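Local coordinates for amphiphysin (Drosophila melanogaster, PDB 1URU), which forms the crescent-shaped, membrane-binding BAR domain dimer that probably senses or shapes curved membranes during endocytosis, at residues K133-R138 / D191-L196; N139-D144 / R179-I184; Q96-A101 / S227-I232. All coordinates share one frame; numbering follows the deposited sequence.

Interaction 1. Residues K133-R138 / D191-L196; sequences KKVEKR and DELPAL
The side chain of K134 leaves its helix with CG anti to the backbone N (chi1 -163°) and stays extended to the ammonium, while E192 starts from chi1 -85° and likewise runs out straight beyond CG. The two chains cross at about a right angle, and the carboxylate receives the lysine. NZ of K134 lies 3.1 Å from OE1 of E192, which uses its syn lone pair; the second bond, from NZ of K134 to OE2 of E192 at 3.3 Å, is weak. The stronger partner of NZ is E188, one turn earlier on helix 172-239, so the ammonium lies between two glutamates of one helix. The lysine stem packs on L185 and L189 of that helix. Beneath this polar pair, V135 and L193 meet at right angles through single methyls, CG2 of V135 lying 4.2 Å from CD2 of L193. L43 packs on V135 and F39 on L193, both from helix 35-84, so the third helix closes the apolar layer. P194 has no N-H to give to the turn before, and helix 172-239 is kinked there. Apolar residues inside and ion pairs outside are characteristic of the antiparallel three-helix coiled coil of BAR domains.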
loop_
_atom_site.group_PDB
_atom_site.type_symbol
_atom_site.label_atom_id
_atom_site.label_comp_id
_atom_site.label_asym_id
_atom_site.label_seq_id
_atom_site.Cartn_x
_atom_site.Cartn_y
_atom_site.Cartn_z
ATOM N N LYS A 133 -32.570 15.996 0.424
ATOM C CA LYS A 133 -33.833 15.861 1.127
ATOM C C LYS A 133 -34.644 17.154 1.058
ATOM O O LYS A 133 -35.863 17.119 0.839
ATOM C CB LYS A 133 -33.595 15.468 2.585
ATOM C CG LYS A 133 -34.809 14.814 3.231
ATOM C CD LYS A 133 -34.517 14.245 4.633
ATOM C CE LYS A 133 -35.825 14.135 5.472
ATOM N NZ LYS A 133 -35.713 13.128 6.581
ATOM N N LYS A 134 -33.973 18.294 1.227
ATOM C CA LYS A 134 -34.650 19.575 1.125
ATOM C C LYS A 134 -35.149 19.852 -0.287
ATOM O O LYS A 134 -36.212 20.425 -0.463
ATOM C CB LYS A 134 -33.746 20.700 1.566
ATOM C CG LYS A 134 -34.484 21.972 1.865
ATOM C CD LYS A 134 -33.532 22.986 2.428
ATOM C CE LYS A 134 -34.211 24.298 2.754
ATOM N NZ LYS A 134 -33.486 24.967 3.866
ATOM N N VAL A 135 -34.395 19.453 -1.298
ATOM C CA VAL A 135 -34.829 19.678 -2.664
ATOM C C VAL A 135 -36.061 18.851 -3.012
ATOM O O VAL A 135 -36.962 19.347 -3.677
ATOM C CB VAL A 135 -33.740 19.351 -3.651
ATOM C CG1 VAL A 135 -34.309 19.239 -5.057
ATOM C CG2 VAL A 135 -32.645 20.411 -3.586
ATOM N N GLU A 136 -36.084 17.592 -2.572
ATOM C CA GLU A 136 -37.221 16.691 -2.781
ATOM C C GLU A 136 -38.441 17.187 -1.993
ATOM O O GLU A 136 -39.570 16.919 -2.367
ATOM C CB GLU A 136 -36.844 15.241 -2.394
ATOM C CG GLU A 136 -35.981 14.546 -3.447
ATOM C CD GLU A 136 -35.163 13.345 -2.948
ATOM O OE1 GLU A 136 -34.552 13.398 -1.865
ATOM O OE2 GLU A 136 -35.088 12.335 -3.685
ATOM N N LYS A 137 -38.210 17.921 -0.909
ATOM C CA LYS A 137 -39.304 18.601 -0.219
ATOM C C LYS A 137 -39.835 19.789 -1.025
ATOM O O LYS A 137 -41.014 20.037 -1.023
ATOM C CB LYS A 137 -38.884 19.072 1.169
ATOM C CG LYS A 137 -40.055 19.360 2.079
ATOM C CD LYS A 137 -39.597 19.864 3.462
ATOM C CE LYS A 137 -40.520 20.975 4.014
ATOM N NZ LYS A 137 -39.779 21.954 4.876
ATOM N N ARG A 138 -38.975 20.530 -1.709
ATOM C CA ARG A 138 -39.442 21.638 -2.540
ATOM C C ARG A 138 -40.252 21.083 -3.695
ATOM O O ARG A 138 -41.372 21.525 -3.909
ATOM C CB ARG A 138 -38.276 22.495 -3.049
ATOM C CG ARG A 138 -38.648 23.588 -4.050
ATOM C CD ARG A 138 -38.601 23.155 -5.510
ATOM N NE ARG A 138 -38.417 24.297 -6.391
ATOM C CZ ARG A 138 -38.676 24.313 -7.701
ATOM N NH1 ARG A 138 -39.137 23.233 -8.328
ATOM N NH2 ARG A 138 -38.455 25.426 -8.405
ATOM N N ASP A 191 -31.005 30.473 -3.126
ATOM C CA ASP A 191 -29.784 30.978 -2.497
ATOM C C ASP A 191 -28.884 29.857 -1.983
ATOM O O ASP A 191 -27.660 29.912 -2.133
ATOM C CB ASP A 191 -30.121 31.858 -1.288
ATOM C CG ASP A 191 -30.840 33.168 -1.658
ATOM O OD1 ASP A 191 -30.842 33.599 -2.842
ATOM O OD2 ASP A 191 -31.435 33.824 -0.785
ATOM N N GLU A 192 -29.473 28.839 -1.366
ATOM C CA GLU A 192 -28.669 27.857 -0.659
ATOM C C GLU A 192 -27.860 26.976 -1.620
ATOM O O GLU A 192 -26.716 26.649 -1.343
ATOM C CB GLU A 192 -29.524 27.002 0.294
ATOM C CG GLU A 192 -29.742 27.645 1.655
ATOM C CD GLU A 192 -30.764 26.906 2.502
ATOM O OE1 GLU A 192 -30.777 25.649 2.501
ATOM O OE2 GLU A 192 -31.571 27.573 3.174
ATOM N N LEU A 193 -28.472 26.592 -2.734
ATOM C CA LEU A 193 -27.841 25.694 -3.690
ATOM C C LEU A 193 -26.589 26.276 -4.324
ATOM O O LEU A 193 -25.555 25.644 -4.264
ATOM C CB LEU A 193 -28.836 25.253 -4.777
ATOM C CG LEU A 193 -29.903 24.269 -4.307
ATOM C CD1 LEU A 193 -31.062 24.211 -5.286
ATOM C CD2 LEU A 193 -29.306 22.870 -4.071
ATOM N N PRO A 194 -26.662 27.436 -4.972
ATOM C CA PRO A 194 -25.448 28.066 -5.523
ATOM C C PRO A 194 -24.393 28.410 -4.480
ATOM O O PRO A 194 -23.220 28.366 -4.779
ATOM C CB PRO A 194 -25.979 29.358 -6.175
ATOM C CG PRO A 194 -27.300 29.562 -5.606
ATOM C CD PRO A 194 -27.864 28.222 -5.289
ATOM N N ALA A 195 -24.831 28.809 -3.300
ATOM C CA ALA A 195 -23.957 29.033 -2.167
ATOM C C ALA A 195 -23.102 27.808 -1.913
ATOM O O ALA A 195 -21.905 27.944 -1.762
ATOM C CB ALA A 195 -24.790 29.382 -0.912
ATOM N N LEU A 196 -23.729 26.627 -1.881
ATOM C CA LEU A 196 -23.057 25.340 -1.649
ATOM C C LEU A 196 -22.142 24.961 -2.793
ATOM O O LEU A 196 -21.068 24.398 -2.583
ATOM C CB LEU A 196 -24.093 24.210 -1.445
ATOM C CG LEU A 196 -23.665 22.718 -1.318
ATOM C CD1 LEU A 196 -22.573 22.462 -0.265
ATOM C CD2 LEU A 196 -24.880 21.860 -1.002
#

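Interaction 2. Residues N139-D144 / R179-I184; sequences NRKLID and RRTYEI
L142 and Y182 carry the apolar part of this contact, which joins helix 92-156 to helix 172-239 within the elongated coiled coil of the BAR domain. The two short segments run roughly antiparallel, with 148° between their directions and their axes 9.2 Å apart. K141 and Y182 mark the closest backbone approach, their CA atoms lying 5.6 Å from each other.

The aromatic contact is a CH-pi interaction. Both L142 and Y182 leave their backbones with CG anti to the backbone N (chi1 176° and 168°), and the two side chains lie side by side, pointing the same way. The leucine therefore runs along the ring. CD1 of L142 sits over one face, 4.1 Å from the centroid of the Y182 ring and displaced toward its rim. Nearer the backbone, CB of L142 packs on CE1 of Y182 at 3.7 Å. CD1 and CD2 of L142 both reach the phenol oxygen of Y182, so the leucine follows the tyrosine out to its hydroxyl. R138, one turn earlier on helix 92-156, packs against the CE1 and hydroxyl end of the tyrosine.

The other contacts are van der Waals packing. The backbone O of K141 lies 4.2 Å from CB of Y182. At a less buried margin, K141 bends repeatedly beyond CG and crosses T181 at about a right angle, using one methylene, CD, and not its ammonium. No hydrogen bond or salt bridge joins the segments here; the touch is made by CD of K141, 3.6 Å from CG2 of T181.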
loop_
_atom_site.group_PDB
_atom_site.type_symbol
_atom_site.label_atom_id
_atom_site.label_comp_id
_atom_site.label_asym_id
_atom_site.label_seq_id
_atom_site.Cartn_x
_atom_site.Cartn_y
_atom_site.Cartn_z
ATOM N N ASN A 139 -39.696 20.109 -4.418
ATOM C CA ASN A 139 -40.366 19.490 -5.567
ATOM C C ASN A 139 -41.719 18.904 -5.161
ATOM O O ASN A 139 -42.677 18.965 -5.910
ATOM C CB ASN A 139 -39.482 18.412 -6.226
ATOM C CG ASN A 139 -38.131 18.970 -6.749
ATOM O OD1 ASN A 139 -37.850 20.156 -6.631
ATOM N ND2 ASN A 139 -37.297 18.100 -7.311
ATOM N N ARG A 140 -41.815 18.378 -3.955
ATOM C CA ARG A 140 -43.062 17.780 -3.485
ATOM C C ARG A 140 -44.109 18.879 -3.212
ATOM O O ARG A 140 -45.213 18.847 -3.751
ATOM C CB ARG A 140 -42.743 16.959 -2.231
ATOM C CG ARG A 140 -43.868 16.164 -1.602
ATOM C CD ARG A 140 -43.391 15.354 -0.395
ATOM N NE ARG A 140 -42.106 14.699 -0.690
ATOM C CZ ARG A 140 -40.979 14.794 0.041
ATOM N NH1 ARG A 140 -40.934 15.525 1.160
ATOM N NH2 ARG A 140 -39.878 14.141 -0.357
ATOM N N LYS A 141 -43.722 19.866 -2.407
ATOM C CA LYS A 141 -44.554 21.027 -2.095
ATOM C C LYS A 141 -45.041 21.782 -3.358
ATOM O O LYS A 141 -46.077 22.467 -3.310
ATOM C CB LYS A 141 -43.794 22.011 -1.175
ATOM C CG LYS A 141 -43.199 21.417 0.124
ATOM C CD LYS A 141 -44.056 21.647 1.371
ATOM C CE LYS A 141 -44.427 20.330 2.090
ATOM N NZ LYS A 141 -45.855 20.324 2.545
ATOM N N LEU A 142 -44.297 21.665 -4.461
ATOM C CA LEU A 142 -44.657 22.307 -5.719
ATOM C C LEU A 142 -45.810 21.564 -6.410
ATOM O O LEU A 142 -46.794 22.192 -6.768
ATOM C CB LEU A 142 -43.441 22.429 -6.658
ATOM C CG LEU A 142 -43.618 22.998 -8.087
ATOM C CD1 LEU A 142 -44.299 24.333 -8.090
ATOM C CD2 LEU A 142 -42.295 23.133 -8.823
ATOM N N ILE A 143 -45.722 20.241 -6.585
ATOM C CA ILE A 143 -46.841 19.493 -7.217
ATOM C C ILE A 143 -48.124 19.419 -6.350
ATOM O O ILE A 143 -49.189 19.061 -6.857
ATOM C CB ILE A 143 -46.440 18.049 -7.651
ATOM C CG1 ILE A 143 -46.441 17.112 -6.422
ATOM C CG2 ILE A 143 -45.130 18.067 -8.488
ATOM C CD1 ILE A 143 -45.754 15.776 -6.618
ATOM N N ASP A 144 -48.010 19.714 -5.054
ATOM C CA ASP A 144 -49.161 19.799 -4.160
ATOM C C ASP A 144 -49.848 21.152 -4.378
ATOM O O ASP A 144 -51.076 21.235 -4.385
ATOM C CB ASP A 144 -48.701 19.631 -2.702
ATOM C CG ASP A 144 -49.861 19.635 -1.688
ATOM O OD1 ASP A 144 -49.762 20.385 -0.687
ATOM O OD2 ASP A 144 -50.893 18.920 -1.789
ATOM N N ARG A 179 -48.746 27.598 -0.951
ATOM C CA ARG A 179 -47.989 28.610 -1.666
ATOM C C ARG A 179 -47.070 29.391 -0.728
ATOM O O ARG A 179 -45.975 29.722 -1.107
ATOM C CB ARG A 179 -48.938 29.541 -2.409
ATOM C CG ARG A 179 -48.285 30.750 -3.060
ATOM C CD ARG A 179 -48.830 32.095 -2.553
ATOM N NE ARG A 179 -50.272 32.209 -2.823
ATOM C CZ ARG A 179 -50.804 32.447 -4.035
ATOM N NH1 ARG A 179 -50.027 32.602 -5.112
ATOM N NH2 ARG A 179 -52.124 32.518 -4.175
ATOM N N ARG A 180 -47.511 29.700 0.482
ATOM C CA ARG A 180 -46.609 30.283 1.476
ATOM C C ARG A 180 -45.475 29.290 1.744
ATOM O O ARG A 180 -44.299 29.650 1.748
ATOM C CB ARG A 180 -47.361 30.622 2.776
ATOM C CG ARG A 180 -46.508 31.249 3.934
ATOM C CD ARG A 180 -46.623 32.802 4.071
ATOM N NE ARG A 180 -45.405 33.477 4.581
ATOM C CZ ARG A 180 -45.224 34.814 4.615
ATOM N NH1 ARG A 180 -46.170 35.638 4.166
ATOM N NH2 ARG A 180 -44.093 35.333 5.093
ATOM N N THR A 181 -45.844 28.029 1.920
ATOM C CA THR A 181 -44.923 26.956 2.286
ATOM C C THR A 181 -43.932 26.631 1.153
ATOM O O THR A 181 -42.760 26.356 1.402
ATOM C CB THR A 181 -45.748 25.689 2.748
ATOM O OG1 THR A 181 -45.022 24.951 3.732
ATOM C CG2 THR A 181 -45.972 24.672 1.629
ATOM N N TYR A 182 -44.401 26.670 -0.089
ATOM C CA TYR A 182 -43.538 26.452 -1.251
ATOM C C TYR A 182 -42.588 27.639 -1.486
ATOM O O TYR A 182 -41.406 27.440 -1.760
ATOM C CB TYR A 182 -44.375 26.223 -2.513
ATOM C CG TYR A 182 -43.530 26.298 -3.757
ATOM C CD1 TYR A 182 -42.575 25.328 -4.014
ATOM C CD2 TYR A 182 -43.639 27.363 -4.649
ATOM C CE1 TYR A 182 -41.781 25.400 -5.136
ATOM C CE2 TYR A 182 -42.844 27.435 -5.773
ATOM C CZ TYR A 182 -41.919 26.451 -6.003
ATOM O OH TYR A 182 -41.104 26.486 -7.098
ATOM N N GLU A 183 -43.143 28.857 -1.404
ATOM C CA GLU A 183 -42.418 30.125 -1.590
ATOM C C GLU A 183 -41.164 30.140 -0.728
ATOM O O GLU A 183 -40.075 30.358 -1.232
ATOM C CB GLU A 183 -43.291 31.354 -1.222
ATOM C CG GLU A 183 -44.153 31.990 -2.326
ATOM C CD GLU A 183 -45.038 33.148 -1.805
ATOM O OE1 GLU A 183 -44.839 33.555 -0.622
ATOM O OE2 GLU A 183 -45.928 33.656 -2.562
ATOM N N ILE A 184 -41.305 29.897 0.569
ATOM C CA ILE A 184 -40.147 29.992 1.473
ATOM C C ILE A 184 -39.078 28.970 1.089
ATOM O O ILE A 184 -37.900 29.309 1.063
ATOM C CB ILE A 184 -40.533 29.902 2.990
ATOM C CG1 ILE A 184 -39.304 30.117 3.890
ATOM C CG2 ILE A 184 -41.118 28.542 3.349
ATOM C CD1 ILE A 184 -38.463 31.432 3.636
#

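Interaction 3. Residues Q96-A101 / S227-I232; sequences QAQTGA and SELEAI
Q98 meets E228 and L229 where helix 92-156 and helix 172-239 run antiparallel in the three-helix coiled coil of the BAR domain, next to the surface on which the second subunit packs. Q98 and L229 are the nearest backbone pair, their CA atoms 7.1 Å apart.

Most of the touching is done by the glutamine. Its chain bends at chi2 (79°), which turns the amide so that one face lies against CB and CG of E228. CB of E228 sits almost straight over CD of Q98, 3.6 Å away, and CG of E228 is shifted toward OE1 of Q98, 3.4 Å from it. The glutamate chain is itself bent at chi2 (51°), and its carboxylate leads away from helix 92-156. The amide and carboxylate planes are turned 69° against each other, and no hydrogen bond joins them.

Closer to the backbone, CB of Q98 rests 4.0 Å from CD2 of L229, a leucine set deeper between the helices. L95 touches L229 from helix 92-156, and F212 of the second subunit packs against it as well, so this leucine belongs both to the intrachain bundle and to the dimer interface. I225, one turn before E228, adds a further apolar surface against Q98.

The glutamate thus meets the amide with its CB and CG methylenes and not with its carboxylate: the flat amide packs face-on over the methylenes. Such a contact depends on shape, and it leaves the carboxylate directed toward the outside of the bundle, where E228 is exposed, with the buried leucine on the inner side.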
loop_
_atom_site.group_PDB
_atom_site.type_symbol
_atom_site.label_atom_id
_atom_site.label_comp_id
_atom_site.label_asym_id
_atom_site.label_seq_id
_atom_site.Cartn_x
_atom_site.Cartn_y
_atom_site.Cartn_z
ATOM N N GLN A 96 18.446 -0.689 13.348
ATOM C CA GLN A 96 17.316 -0.751 14.259
ATOM C C GLN A 96 16.711 0.631 14.359
ATOM O O GLN A 96 15.502 0.775 14.278
ATOM C CB GLN A 96 17.740 -1.179 15.650
ATOM C CG GLN A 96 18.305 -2.566 15.760
ATOM C CD GLN A 96 17.286 -3.655 15.472
ATOM O OE1 GLN A 96 16.134 -3.568 15.904
ATOM N NE2 GLN A 96 17.711 -4.687 14.745
ATOM N N ALA A 97 17.569 1.642 14.493
ATOM C CA ALA A 97 17.145 3.000 14.805
ATOM C C ALA A 97 16.392 3.657 13.662
ATOM O O ALA A 97 15.322 4.256 13.850
ATOM C CB ALA A 97 18.355 3.848 15.174
ATOM N N GLN A 98 16.961 3.533 12.471
ATOM C CA GLN A 98 16.432 4.200 11.298
ATOM C C GLN A 98 15.151 3.499 10.829
ATOM O O GLN A 98 14.301 4.081 10.170
ATOM C CB GLN A 98 17.487 4.204 10.209
ATOM C CG GLN A 98 17.485 5.467 9.390
ATOM C CD GLN A 98 18.169 6.624 10.053
ATOM O OE1 GLN A 98 19.149 6.449 10.760
ATOM N NE2 GLN A 98 17.671 7.827 9.796
ATOM N N THR A 99 15.034 2.241 11.207
ATOM C CA THR A 99 13.828 1.464 11.013
ATOM C C THR A 99 12.686 1.936 11.905
ATOM O O THR A 99 11.560 2.072 11.438
ATOM C CB THR A 99 14.166 0.011 11.324
ATOM O OG1 THR A 99 14.814 -0.549 10.186
ATOM C CG2 THR A 99 12.921 -0.858 11.564
ATOM N N GLY A 100 12.967 2.150 13.190
ATOM C CA GLY A 100 11.967 2.664 14.112
ATOM C C GLY A 100 11.486 4.045 13.675
ATOM O O GLY A 100 10.288 4.330 13.706
ATOM N N ALA A 101 12.413 4.887 13.232
ATOM C CA ALA A 101 12.077 6.198 12.702
ATOM C C ALA A 101 11.013 6.108 11.597
ATOM O O ALA A 101 10.102 6.946 11.526
ATOM C CB ALA A 101 13.341 6.880 12.169
ATOM N N SER A 227 18.098 7.056 2.565
ATOM C CA SER A 227 19.494 7.317 2.168
ATOM C C SER A 227 20.412 7.125 3.352
ATOM O O SER A 227 21.578 6.797 3.184
ATOM C CB SER A 227 19.722 8.685 1.515
ATOM O OG SER A 227 19.331 9.743 2.332
ATOM N N GLU A 228 19.901 7.325 4.557
ATOM C CA GLU A 228 20.658 6.928 5.733
ATOM C C GLU A 228 20.905 5.411 5.686
ATOM O O GLU A 228 22.007 4.952 5.956
ATOM C CB GLU A 228 19.932 7.341 7.027
ATOM C CG GLU A 228 20.834 7.850 8.150
ATOM C CD GLU A 228 21.805 8.938 7.691
ATOM O OE1 GLU A 228 22.811 8.593 7.015
ATOM O OE2 GLU A 228 21.578 10.132 8.006
ATOM N N LEU A 229 19.878 4.650 5.316
ATOM C CA LEU A 229 19.943 3.194 5.265
ATOM C C LEU A 229 20.887 2.743 4.147
ATOM O O LEU A 229 21.691 1.820 4.308
ATOM C CB LEU A 229 18.538 2.617 5.024
ATOM C CG LEU A 229 17.581 2.552 6.214
ATOM C CD1 LEU A 229 16.210 2.148 5.750
ATOM C CD2 LEU A 229 18.078 1.582 7.254
ATOM N N GLU A 230 20.792 3.420 3.020
ATOM C CA GLU A 230 21.726 3.220 1.937
ATOM C C GLU A 230 23.163 3.383 2.414
ATOM O O GLU A 230 24.002 2.556 2.091
ATOM C CB GLU A 230 21.462 4.227 0.826
ATOM C CG GLU A 230 21.290 3.601 -0.539
ATOM C CD GLU A 230 20.870 4.611 -1.586
ATOM O OE1 GLU A 230 20.302 5.692 -1.252
ATOM O OE2 GLU A 230 21.129 4.298 -2.765
ATOM N N ALA A 231 23.435 4.435 3.192
ATOM C CA ALA A 231 24.799 4.786 3.606
ATOM C C ALA A 231 25.335 3.731 4.533
ATOM O O ALA A 231 26.377 3.160 4.284
ATOM C CB ALA A 231 24.842 6.143 4.277
ATOM N N ILE A 232 24.608 3.451 5.597
ATOM C CA ILE A 232 24.926 2.335 6.487
ATOM C C ILE A 232 25.341 1.064 5.745
ATOM O O ILE A 232 26.326 0.427 6.096
ATOM C CB ILE A 232 23.702 2.046 7.391
ATOM C CG1 ILE A 232 23.524 3.188 8.410
ATOM C CG2 ILE A 232 23.837 0.676 8.051
ATOM C CD1 ILE A 232 22.150 3.270 9.037
#

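In the fold
All three contacts join helix 92-156 to helix 172-239, and they are nested along the chain: interaction 2 inside interaction 1, and both inside interaction 3. Interactions 1 and 2 are neighbours, centres about 13 Å apart, and touch through R138 and Y182. Interaction 3 lies on the other side of the chain's centre, about 55 Å from interaction 1 and 67 Å from interaction 2 between centres. V135 and L193, Y182, and L229 are their respective buried residues. The margins differ: a partly exposed ion pair, K134-E192, in interaction 1; partly exposed K141 and T181, without hydrogen bonds, in interaction 2; exposed E228, likewise without them, in interaction 3. Interaction 3 alone is touched by the second subunit.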